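Local coordinates for 16.4 kDa salivary peptide (Culex quinquefasciatus, PDB 7KC8), which is of unknown function but, as a mosquito salivary protein with a ricin-type beta-trefoil fold, may bind sugars, at residues 9-13 against 14-18; 51-55 against 56-60. All blocks are in the same frame, centred on the assembly; numbering follows the deposited sequence.

Interaction 1 (9-13 against 14-18); sequences TLKFV and NNAKH
Lys11 lays the start of its side chain over one face of the His18 imidazole: CB sits 3.9 Å from the ring centroid and 11° off the normal, a CH-pi contact, while CG reaches His18 NE2 at 3.7 Å. The extended first torsion, with CG opposite the backbone N (chi1 -170°), carries the chain across the ring, and a bend at chi2 brings CE to 3.9 Å from Ala16 CA. Thr9 CB meets the same ring at its edge. Also near the ring plane is a water that binds His18 ND1 at 3.0 Å and accepts from Leu10 N, which helps to fix the imidazole's rotation. Where Phe12 meets Asn15, the amide comes to the ring edge, ND2 lying 3.4 Å from CD2, with the two planes 69° apart. Behind these side chains stands the backbone of a tight hairpin: Phe12 N donates to Lys17 O at 2.8 Å, and a G1 beta bulge sets two residues, Ala16 and Lys17, across from Phe12, Ala16 with a positive phi. Phe12 O receives weak bonds from the N-H groups of Asn15, Ala16 and Lys17. The amine of Lys17 leads away to a salt bridge with Asp36. The hairpin joins strands 8-12 and 17-21; Phe12 packs on Val108 and Ile109 of strand 105-109 and meets Trp128 of strand 128-132 edge-to-face.

Interaction 2 (51-55 against 56-60); sequences KIRPR and IYTEY
The chain leaves strand 49-54 at Pro54, reverses through 55-59 and returns with Tyr60 beside Arg53, their CA atoms 4.7 Å apart, while Thr58 centres an inverse gamma turn. Lys51 passes over one face of the Tyr60 ring at about a right angle to that side chain; CE stands 3.9 Å from the centroid, only 4° off the normal, and NZ, 4.7 Å from the same centroid, adds a cation-pi contact. At the edge of this ring CD1 lies 3.2 Å from Ile52 O, and CE1 packs against CB and CG of Arg53. The phenol OH is held by Glu44 of strand 40-46. This is a reversal between two strands of a beta-trefoil, and Arg53 lies over one side of it. With CG placed between the backbone N and carbonyl carbon (chi1 52°) and a bend at chi3, its guanidinium reaches forward over the turn. NE donates to Pro54 O at 3.0 Å, the acceptor only 5° out of the guanidinium plane; NH2 adds a weak bond to the same oxygen and a hydrogen bond to Val139 O. Thr58 CA covers one face of the guanidinium, and that group stands nearly perpendicular to the Tyr60 ring. Pro54 CG touches Tyr57 CB at 3.9 Å and lies at the edge of the Tyr57 ring. Ile56 CG2 sits over a face of the Arg55 guanidinium, 3.3 Å from NH2, and Arg55 NH1 is bonded to Leu137 O.

How the interactions relate
Both interactions are local chain reversals, following one another in sequence with centres about 18 Å apart. In interaction 1 the tip is exposed at Val13, Asn14 and Ala16, while Thr9, Leu10, Phe12 and His18 are buried; in interaction 2 only Thr58 is classed as exposed. Each sets a lysine over a ring, but the bulged hairpin also has a clear cross-strand backbone bond, whereas 56-60 makes no clear hydrogen bond to 51-55: there an arginine bonds a carbonyl of its own segment while packing on the returning chain, and outside partners help. Strand 40-46 connects them, pairing with 8-12 and 49-54. They meet directly through buried apolar chains, Leu10 CD2 lying 4.2 Å from Ile52 CG2.

Interaction 1 (9-13 against 14-18)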
ATOM      1  N   THR A   9      -3.738  -6.888  -7.027  1.00 28.40           N
ATOM      2  CA  THR A   9      -3.841  -5.495  -7.496  1.00 34.06           C
ATOM      3  C   THR A   9      -4.449  -4.718  -6.324  1.00 31.83           C
ATOM      4  O   THR A   9      -5.227  -5.271  -5.596  1.00 31.28           O
ATOM      5  CB  THR A   9      -4.583  -5.323  -8.820  1.00 28.91           C
ATOM      6  OG1 THR A   9      -5.862  -5.929  -8.729  1.00 36.09           O
ATOM      7  CG2 THR A   9      -3.836  -5.883 -10.001  1.00 31.13           C
ATOM      8  N   LEU A  10      -4.052  -3.475  -6.150  1.00 33.76           N
ATOM      9  CA  LEU A  10      -4.537  -2.618  -5.047  1.00 32.27           C
ATOM     10  C   LEU A  10      -5.338  -1.466  -5.655  1.00 33.24           C
ATOM     11  O   LEU A  10      -4.731  -0.525  -6.133  1.00 26.39           O
ATOM     12  CB  LEU A  10      -3.312  -2.082  -4.310  1.00 26.40           C
ATOM     13  CG  LEU A  10      -2.873  -2.821  -3.057  1.00 36.54           C
ATOM     14  CD1 LEU A  10      -3.470  -4.207  -2.945  1.00 31.69           C
ATOM     15  CD2 LEU A  10      -1.370  -2.841  -2.922  1.00 27.82           C
ATOM     16  N   LYS A  11      -6.657  -1.529  -5.552  1.00 32.05           N
ATOM     17  CA  LYS A  11      -7.538  -0.504  -6.147  1.00 25.95           C
ATOM     18  C   LYS A  11      -8.401   0.167  -5.077  1.00 25.08           C
ATOM     19  O   LYS A  11      -9.114  -0.503  -4.383  1.00 24.69           O
ATOM     20  CB  LYS A  11      -8.314  -1.146  -7.295  1.00 29.83           C
ATOM     21  CG  LYS A  11      -9.105  -0.215  -8.189  1.00 28.10           C
ATOM     22  CD  LYS A  11     -10.431  -0.821  -8.568  1.00 36.05           C
ATOM     23  CE  LYS A  11     -11.054  -0.224  -9.804  1.00 40.77           C
ATOM     24  NZ  LYS A  11     -11.244  -1.240 -10.861  1.00 44.15           N
ATOM     25  N   PHE A  12      -8.255   1.472  -4.945  1.00 25.58           N
ATOM     26  CA  PHE A  12      -9.086   2.267  -4.020  1.00 27.27           C
ATOM     27  C   PHE A  12     -10.469   2.402  -4.661  1.00 34.98           C
ATOM     28  O   PHE A  12     -10.592   2.927  -5.757  1.00 36.09           O
ATOM     29  CB  PHE A  12      -8.410   3.606  -3.745  1.00 24.59           C
ATOM     30  CG  PHE A  12      -8.827   4.288  -2.477  1.00 26.31           C
ATOM     31  CD1 PHE A  12      -8.672   3.672  -1.255  1.00 27.37           C
ATOM     32  CD2 PHE A  12      -9.341   5.563  -2.503  1.00 28.31           C
ATOM     33  CE1 PHE A  12      -9.050   4.307  -0.089  1.00 28.30           C
ATOM     34  CE2 PHE A  12      -9.721   6.200  -1.339  1.00 29.25           C
ATOM     35  CZ  PHE A  12      -9.576   5.570  -0.134  1.00 33.23           C
ATOM     36  N   VAL A  13     -11.472   1.897  -3.967  1.00 35.11           N
ATOM     37  CA  VAL A  13     -12.879   1.842  -4.442  1.00 32.76           C
ATOM     38  C   VAL A  13     -13.426   3.222  -4.790  1.00 32.29           C
ATOM     39  O   VAL A  13     -13.941   3.378  -5.879  1.00 35.58           O
ATOM     40  CB  VAL A  13     -13.766   1.161  -3.388  1.00 35.13           C
ATOM     41  CG1 VAL A  13     -15.235   1.359  -3.664  1.00 33.12           C
ATOM     42  CG2 VAL A  13     -13.456  -0.311  -3.274  1.00 35.06           C
ATOM     43  N   ASN A  14     -13.294   4.182  -3.902  1.00 27.11           N
ATOM     44  CA  ASN A  14     -13.974   5.457  -4.113  1.00 35.11           C
ATOM     45  C   ASN A  14     -13.430   6.219  -5.312  1.00 37.66           C
ATOM     46  O   ASN A  14     -14.165   7.029  -5.884  1.00 42.73           O
ATOM     47  CB  ASN A  14     -13.872   6.346  -2.867  1.00 29.77           C
ATOM     48  CG  ASN A  14     -14.482   5.708  -1.624  1.00 32.23           C
ATOM     49  OD1 ASN A  14     -15.275   4.766  -1.707  1.00 40.61           O
ATOM     50  ND2 ASN A  14     -14.106   6.224  -0.459  1.00 34.17           N
ATOM     51  N   ASN A  15     -12.173   5.959  -5.705  1.00 37.67           N
ATOM     52  CA  ASN A  15     -11.459   6.664  -6.768  1.00 42.22           C
ATOM     53  C   ASN A  15     -11.251   5.851  -8.033  1.00 36.67           C
ATOM     54  O   ASN A  15     -10.896   6.434  -9.057  1.00 32.20           O
ATOM     55  CB  ASN A  15     -10.050   7.073  -6.306  1.00 40.03           C
ATOM     56  CG  ASN A  15     -10.061   7.949  -5.107  1.00 45.14           C
ATOM     57  OD1 ASN A  15     -11.115   8.433  -4.688  1.00 67.08           O
ATOM     58  ND2 ASN A  15      -8.884   8.196  -4.549  1.00 36.79           N
ATOM     59  N   ALA A  16     -11.363   4.525  -7.955  1.00 32.10           N
ATOM     60  CA  ALA A  16     -10.975   3.624  -9.033  1.00 33.33           C
ATOM     61  C   ALA A  16      -9.491   3.747  -9.379  1.00 38.28           C
ATOM     62  O   ALA A  16      -9.088   3.521 -10.526  1.00 43.98           O
ATOM     63  CB  ALA A  16     -11.840   3.842 -10.274  1.00 39.61           C
ATOM     64  N   LYS A  17      -8.661   4.085  -8.396  1.00 34.96           N
ATOM     65  CA  LYS A  17      -7.231   4.287  -8.605  1.00 35.09           C
ATOM     66  C   LYS A  17      -6.435   3.133  -8.010  1.00 33.03           C
ATOM     67  O   LYS A  17      -6.648   2.760  -6.849  1.00 37.80           O
ATOM     68  CB  LYS A  17      -6.767   5.609  -7.989  1.00 31.67           C
ATOM     69  CG  LYS A  17      -7.296   6.852  -8.688  1.00 39.71           C
ATOM     70  CD  LYS A  17      -6.761   6.987 -10.120  1.00 34.92           C
ATOM     71  CE  LYS A  17      -7.060   8.374 -10.681  1.00 32.78           C
ATOM     72  NZ  LYS A  17      -6.225   8.682 -11.872  1.00 39.46           N
ATOM     73  N   HIS A  18      -5.495   2.637  -8.789  1.00 30.94           N
ATOM     74  CA  HIS A  18      -4.550   1.623  -8.288  1.00 25.75           C
ATOM     75  C   HIS A  18      -3.319   2.354  -7.768  1.00 26.91           C
ATOM     76  O   HIS A  18      -3.100   3.467  -8.133  1.00 29.38           O
ATOM     77  CB  HIS A  18      -4.097   0.692  -9.396  1.00 26.19           C
ATOM     78  CG  HIS A  18      -5.151  -0.189  -9.951  1.00 30.95           C
ATOM     79  ND1 HIS A  18      -5.153  -1.520  -9.755  1.00 33.12           N
ATOM     80  CD2 HIS A  18      -6.204   0.068 -10.732  1.00 24.41           C
ATOM     81  CE1 HIS A  18      -6.172  -2.042 -10.372  1.00 27.77           C
ATOM     82  NE2 HIS A  18      -6.819  -1.100 -10.962  1.00 25.69           N
TER
HETATM   83  O   HOH W   1      -2.654  -1.909  -8.056  1.00 31.10           O

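Interaction 2 (51-55 against 56-60)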
ATOM      1  N   LYS A  51       2.988  -7.216   5.375  1.00 28.81           N
ATOM      2  CA  LYS A  51       3.899  -6.336   4.670  1.00 28.98           C
ATOM      3  C   LYS A  51       3.529  -6.378   3.199  1.00 26.96           C
ATOM      4  O   LYS A  51       2.869  -7.309   2.734  1.00 22.85           O
ATOM      5  CB  LYS A  51       5.366  -6.737   4.906  1.00 26.90           C
ATOM      6  CG  LYS A  51       5.836  -6.373   6.323  1.00 24.48           C
ATOM      7  CD  LYS A  51       7.146  -7.035   6.747  1.00 38.31           C
ATOM      8  CE  LYS A  51       8.355  -6.389   6.093  1.00 38.72           C
ATOM      9  NZ  LYS A  51       9.590  -6.637   6.901  1.00 37.54           N
ATOM     10  N   ILE A  52       3.896  -5.325   2.480  1.00 26.43           N
ATOM     11  CA  ILE A  52       3.436  -5.134   1.112  1.00 22.80           C
ATOM     12  C   ILE A  52       4.623  -4.675   0.283  1.00 23.19           C
ATOM     13  O   ILE A  52       5.401  -3.823   0.723  1.00 23.86           O
ATOM     14  CB  ILE A  52       2.270  -4.122   1.036  1.00 25.04           C
ATOM     15  CG1 ILE A  52       1.058  -4.620   1.845  1.00 24.03           C
ATOM     16  CG2 ILE A  52       1.869  -3.835  -0.417  1.00 14.78           C
ATOM     17  CD1 ILE A  52      -0.135  -3.643   1.871  1.00 18.97           C
ATOM     18  N   ARG A  53       4.786  -5.266  -0.894  1.00 24.10           N
ATOM     19  CA  ARG A  53       5.874  -4.950  -1.806  1.00 28.00           C
ATOM     20  C   ARG A  53       5.370  -5.077  -3.232  1.00 26.16           C
ATOM     21  O   ARG A  53       4.448  -5.857  -3.501  1.00 26.90           O
ATOM     22  CB  ARG A  53       7.085  -5.877  -1.614  1.00 28.87           C
ATOM     23  CG  ARG A  53       6.710  -7.349  -1.645  1.00 35.29           C
ATOM     24  CD  ARG A  53       7.893  -8.227  -1.969  1.00 30.28           C
ATOM     25  NE  ARG A  53       8.340  -8.021  -3.334  1.00 28.17           N
ATOM     26  CZ  ARG A  53       9.347  -8.681  -3.893  1.00 34.84           C
ATOM     27  NH1 ARG A  53      10.000  -9.598  -3.199  1.00 34.39           N
ATOM     28  NH2 ARG A  53       9.701  -8.427  -5.148  1.00 30.71           N
ATOM     29  N   PRO A  54       5.935  -4.317  -4.160  1.00 26.45           N
ATOM     30  CA  PRO A  54       5.570  -4.512  -5.560  1.00 26.57           C
ATOM     31  C   PRO A  54       6.150  -5.824  -6.058  1.00 29.70           C
ATOM     32  O   PRO A  54       7.168  -6.304  -5.556  1.00 27.65           O
ATOM     33  CB  PRO A  54       6.197  -3.306  -6.263  1.00 22.54           C
ATOM     34  CG  PRO A  54       7.329  -2.934  -5.410  1.00 26.10           C
ATOM     35  CD  PRO A  54       6.945  -3.261  -3.998  1.00 24.39           C
ATOM     36  N   ARG A  55       5.480  -6.398  -7.061  1.00 27.56           N
ATOM     37  CA  ARG A  55       5.873  -7.708  -7.567  1.00 27.55           C
ATOM     38  C   ARG A  55       7.319  -7.718  -8.052  1.00 32.21           C
ATOM     39  O   ARG A  55       8.019  -8.726  -7.893  1.00 34.16           O
ATOM     40  CB  ARG A  55       4.938  -8.149  -8.700  1.00 33.95           C
ATOM     41  CG  ARG A  55       5.196  -9.583  -9.194  1.00 33.50           C
ATOM     42  CD  ARG A  55       4.370  -9.966 -10.416  1.00 30.67           C
ATOM     43  NE  ARG A  55       4.610  -9.089 -11.560  1.00 38.92           N
ATOM     44  CZ  ARG A  55       5.626  -9.216 -12.406  1.00 38.56           C
ATOM     45  NH1 ARG A  55       6.511 -10.181 -12.239  1.00 42.26           N
ATOM     46  NH2 ARG A  55       5.764  -8.375 -13.418  1.00 44.74           N
ATOM     47  N   ILE A  56       7.797  -6.609  -8.624  1.00 26.45           N
ATOM     48  CA  ILE A  56       9.069  -6.619  -9.343  1.00 26.68           C
ATOM     49  C   ILE A  56      10.210  -5.959  -8.584  1.00 25.47           C
ATOM     50  O   ILE A  56      11.358  -6.034  -9.051  1.00 33.96           O
ATOM     51  CB  ILE A  56       8.939  -5.994 -10.750  1.00 32.78           C
ATOM     52  CG1 ILE A  56       8.657  -4.490 -10.686  1.00 31.66           C
ATOM     53  CG2 ILE A  56       7.872  -6.707 -11.567  1.00 23.20           C
ATOM     54  CD1 ILE A  56       8.970  -3.807 -11.997  1.00 25.89           C
ATOM     55  N   TYR A  57       9.959  -5.338  -7.436  1.00 28.57           N
ATOM     56  CA  TYR A  57      11.041  -4.801  -6.617  1.00 30.56           C
ATOM     57  C   TYR A  57      10.903  -5.299  -5.193  1.00 32.16           C
ATOM     58  O   TYR A  57       9.797  -5.355  -4.651  1.00 30.86           O
ATOM     59  CB  TYR A  57      11.064  -3.273  -6.579  1.00 31.81           C
ATOM     60  CG  TYR A  57      11.012  -2.601  -7.917  1.00 31.94           C
ATOM     61  CD1 TYR A  57      12.102  -2.627  -8.775  1.00 29.88           C
ATOM     62  CD2 TYR A  57       9.877  -1.911  -8.312  1.00 32.98           C
ATOM     63  CE1 TYR A  57      12.052  -1.993 -10.004  1.00 31.36           C
ATOM     64  CE2 TYR A  57       9.810  -1.284  -9.535  1.00 37.63           C
ATOM     65  CZ  TYR A  57      10.900  -1.320 -10.379  1.00 37.84           C
ATOM     66  OH  TYR A  57      10.815  -0.689 -11.596  1.00 41.15           O
ATOM     67  N   THR A  58      12.026  -5.635  -4.571  1.00 34.80           N
ATOM     68  CA  THR A  58      11.992  -6.002  -3.161  1.00 30.97           C
ATOM     69  C   THR A  58      12.122  -4.733  -2.315  1.00 34.38           C
ATOM     70  O   THR A  58      13.148  -4.451  -1.695  1.00 30.67           O
ATOM     71  CB  THR A  58      13.072  -7.024  -2.851  1.00 33.25           C
ATOM     72  OG1 THR A  58      13.255  -7.080  -1.434  1.00 51.08           O
ATOM     73  CG2 THR A  58      14.384  -6.657  -3.544  1.00 43.04           C
ATOM     74  N   GLU A  59      11.039  -3.944  -2.319  1.00 32.03           N
ATOM     75  CA  GLU A  59      10.958  -2.681  -1.584  1.00 28.96           C
ATOM     76  C   GLU A  59       9.631  -2.622  -0.846  1.00 30.35           C
ATOM     77  O   GLU A  59       8.566  -2.755  -1.460  1.00 24.67           O
ATOM     78  CB  GLU A  59      11.064  -1.468  -2.515  1.00 27.99           C
ATOM     79  CG  GLU A  59      12.137  -1.568  -3.581  1.00 35.06           C
ATOM     80  CD  GLU A  59      12.010  -0.477  -4.622  1.00 31.10           C
ATOM     81  OE1 GLU A  59      11.096   0.355  -4.487  1.00 38.45           O
ATOM     82  OE2 GLU A  59      12.805  -0.446  -5.579  1.00 29.57           O
ATOM     83  N   TYR A  60       9.674  -2.388   0.453  1.00 27.37           N
ATOM     84  CA  TYR A  60       8.480  -2.549   1.261  1.00 30.95           C
ATOM     85  C   TYR A  60       7.739  -1.235   1.430  1.00 28.98           C
ATOM     86  O   TYR A  60       8.336  -0.222   1.814  1.00 31.71           O
ATOM     87  CB  TYR A  60       8.825  -3.164   2.614  1.00 28.45           C
ATOM     88  CG  TYR A  60       8.962  -4.645   2.456  1.00 37.05           C
ATOM     89  CD1 TYR A  60       7.869  -5.410   2.074  1.00 29.53           C
ATOM     90  CD2 TYR A  60      10.188  -5.280   2.626  1.00 35.15           C
ATOM     91  CE1 TYR A  60       7.977  -6.767   1.895  1.00 34.54           C
ATOM     92  CE2 TYR A  60      10.302  -6.651   2.447  1.00 39.07           C
ATOM     93  CZ  TYR A  60       9.194  -7.388   2.082  1.00 37.59           C
ATOM     94  OH  TYR A  60       9.297  -8.753   1.900  1.00 37.78           O
TER